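Local coordinates for dipeptide transport protein DPPA (Bacillus subtilis, PDB 1HI9) that cleaves N-terminal residues from peptides containing D-amino acids as a zinc-dependent aminopeptidase, its active sites enclosed in the chamber of a self-compartmentalizing homodecamer, at the interface of chains A and B. Residues are numbered along the deposited sequence; one frame, centred on the assembly and turned at random. Chains: chain A/B, Dipeptide transport protein DPPA.

The interface of chains A and B. Residues chain A 23, 28, 32, 64; chain B 20, 26-27, 30.
A:Ser23 sets its CB against the middle of the B:Arg26 guanidinium, 3.4 Å from CZ, so that a small side chain caps one flat face of a large cationic one. The hydroxyl OG of A:Ser23 lies 3.5 Å from NH2 of B:Arg26, a close approach rather than a bond. On its own chain A:Ser23 lays its CA over the centre of the A:Tyr28 ring, and the rim of that ring faces B:Arg26: CE2 of A:Tyr28 lies 3.9 Å from NH1 of B:Arg26, with ring and guanidinium planes perpendicular. B:Arg26 reaches this position by a bend at chi3 (40°), while A:Asn64 brings its amide OD1 near the same NH1 without forming a hydrogen bond to it. On chain B, CB of B:Asn27 lies over the centre of the B:Phe20 ring, which probably helps to position the amide used at the rim.

There the pattern turns polar. A:Arg32, from helix 28-48, runs extended from CG to NE and gives NH1 to OD1 of B:Asn27 at 2.8 Å. The donor lies in the carbonyl plane on a lone pair, although the oxygen sits 20° out of the guanidinium plane. B:Arg30 comes over one guanidinium face of A:Arg32, toward its rim, and its NH1 makes a weak hydrogen bond to the same OD1; the shared oxygen may temper the meeting of two cationic groups. NH2 of A:Arg32 extends the grip through a water, 2.7 Å away, which also contacts the backbone O of B:Arg26. A leucine in place of A:Arg32 would probably leave the B:Asn27 carbonyl without this partner across the interface and deprive the bridging water of a chain A partner.

The patch thus exemplifies how a small packed centre, a serine CB on a guanidinium face, and a polar border can join identical subunits in a contact that is not an exact two-fold, helping to assemble the decamer whose central chamber houses the active sites.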
loop_
_atom_site.group_PDB
_atom_site.type_symbol
_atom_site.label_atom_id
_atom_site.label_comp_id
_atom_site.label_asym_id
_atom_site.label_seq_id
_atom_site.Cartn_x
_atom_site.Cartn_y
_atom_site.Cartn_z
ATOM N N SER A 23 -3.480 2.752 -20.048
ATOM C CA SER A 23 -2.615 1.598 -19.793
ATOM C C SER A 23 -2.670 1.101 -18.350
ATOM O O SER A 23 -2.380 -0.065 -18.073
ATOM C CB SER A 23 -1.160 1.904 -20.185
ATOM O OG SER A 23 -0.665 3.058 -19.521
ATOM N N TYR A 28 -7.619 -2.177 -20.522
ATOM C CA TYR A 28 -6.598 -1.737 -21.472
ATOM C C TYR A 28 -6.088 -2.835 -22.414
ATOM O O TYR A 28 -6.006 -2.620 -23.629
ATOM C CB TYR A 28 -5.411 -1.121 -20.727
ATOM C CG TYR A 28 -4.292 -0.700 -21.651
ATOM C CD1 TYR A 28 -4.464 0.354 -22.557
ATOM C CD2 TYR A 28 -3.073 -1.376 -21.650
ATOM C CE1 TYR A 28 -3.445 0.716 -23.437
ATOM C CE2 TYR A 28 -2.055 -1.023 -22.526
ATOM C CZ TYR A 28 -2.242 0.018 -23.414
ATOM O OH TYR A 28 -1.234 0.362 -24.282
ATOM N N ARG A 32 -6.100 -2.555 -26.538
ATOM C CA ARG A 32 -5.015 -2.526 -27.510
ATOM C C ARG A 32 -5.095 -3.687 -28.488
ATOM O O ARG A 32 -4.559 -3.616 -29.593
ATOM C CB ARG A 32 -3.658 -2.499 -26.808
ATOM C CG ARG A 32 -3.289 -3.741 -26.053
ATOM C CD ARG A 32 -1.948 -3.547 -25.359
ATOM N NE ARG A 32 -1.541 -4.757 -24.652
ATOM C CZ ARG A 32 -0.499 -4.839 -23.832
ATOM N NH1 ARG A 32 0.261 -3.768 -23.600
ATOM N NH2 ARG A 32 -0.226 -6.000 -23.244
ATOM N N ASN A 64 2.659 3.135 -27.290
ATOM C CA ASN A 64 3.220 1.793 -27.252
ATOM C C ASN A 64 2.047 0.820 -27.073
ATOM O O ASN A 64 2.160 -0.226 -26.416
ATOM C CB ASN A 64 4.228 1.656 -26.098
ATOM C CG ASN A 64 3.649 2.071 -24.753
ATOM O OD1 ASN A 64 2.430 2.236 -24.605
ATOM N ND2 ASN A 64 4.520 2.224 -23.756
ATOM N N PHE B 20 9.106 -2.598 -21.813
ATOM C CA PHE B 20 9.355 -3.916 -22.399
ATOM C C PHE B 20 10.629 -4.583 -21.859
ATOM O O PHE B 20 10.814 -5.781 -22.042
ATOM C CB PHE B 20 9.480 -3.827 -23.927
ATOM C CG PHE B 20 8.186 -3.518 -24.635
ATOM C CD1 PHE B 20 7.693 -2.208 -24.674
ATOM C CD2 PHE B 20 7.469 -4.529 -25.278
ATOM C CE1 PHE B 20 6.512 -1.912 -25.340
ATOM C CE2 PHE B 20 6.285 -4.244 -25.949
ATOM C CZ PHE B 20 5.802 -2.930 -25.983
ATOM N N ARG B 26 4.757 -3.405 -17.089
ATOM C CA ARG B 26 3.664 -4.003 -17.857
ATOM C C ARG B 26 3.946 -4.812 -19.127
ATOM O O ARG B 26 3.284 -5.828 -19.377
ATOM C CB ARG B 26 2.638 -2.901 -18.167
ATOM C CG ARG B 26 1.717 -3.137 -19.368
ATOM C CD ARG B 26 0.711 -1.982 -19.480
ATOM N NE ARG B 26 1.363 -0.695 -19.197
ATOM C CZ ARG B 26 1.779 0.176 -20.116
ATOM N NH1 ARG B 26 1.605 -0.076 -21.408
ATOM N NH2 ARG B 26 2.390 1.294 -19.732
ATOM N N ASN B 27 4.909 -4.388 -19.933
ATOM C CA ASN B 27 5.174 -5.116 -21.166
ATOM C C ASN B 27 6.392 -6.026 -21.151
ATOM O O ASN B 27 6.807 -6.534 -22.197
ATOM C CB ASN B 27 5.262 -4.131 -22.332
ATOM C CG ASN B 27 3.938 -3.444 -22.598
ATOM O OD1 ASN B 27 2.904 -4.105 -22.732
ATOM N ND2 ASN B 27 3.958 -2.113 -22.675
ATOM N N ARG B 30 6.014 -9.747 -22.508
ATOM C CA ARG B 30 5.979 -9.830 -23.967
ATOM C C ARG B 30 7.410 -9.606 -24.466
ATOM O O ARG B 30 7.859 -10.231 -25.426
ATOM C CB ARG B 30 5.062 -8.751 -24.561
ATOM C CG ARG B 30 3.580 -8.938 -24.294
ATOM C CD ARG B 30 2.834 -7.640 -24.577
ATOM N NE ARG B 30 3.026 -7.177 -25.952
ATOM C CZ ARG B 30 2.903 -5.908 -26.343
ATOM N NH1 ARG B 30 2.588 -4.963 -25.466
ATOM N NH2 ARG B 30 3.101 -5.582 -27.613
HETATM O O HOH W 1 0.937 -6.328 -20.802
#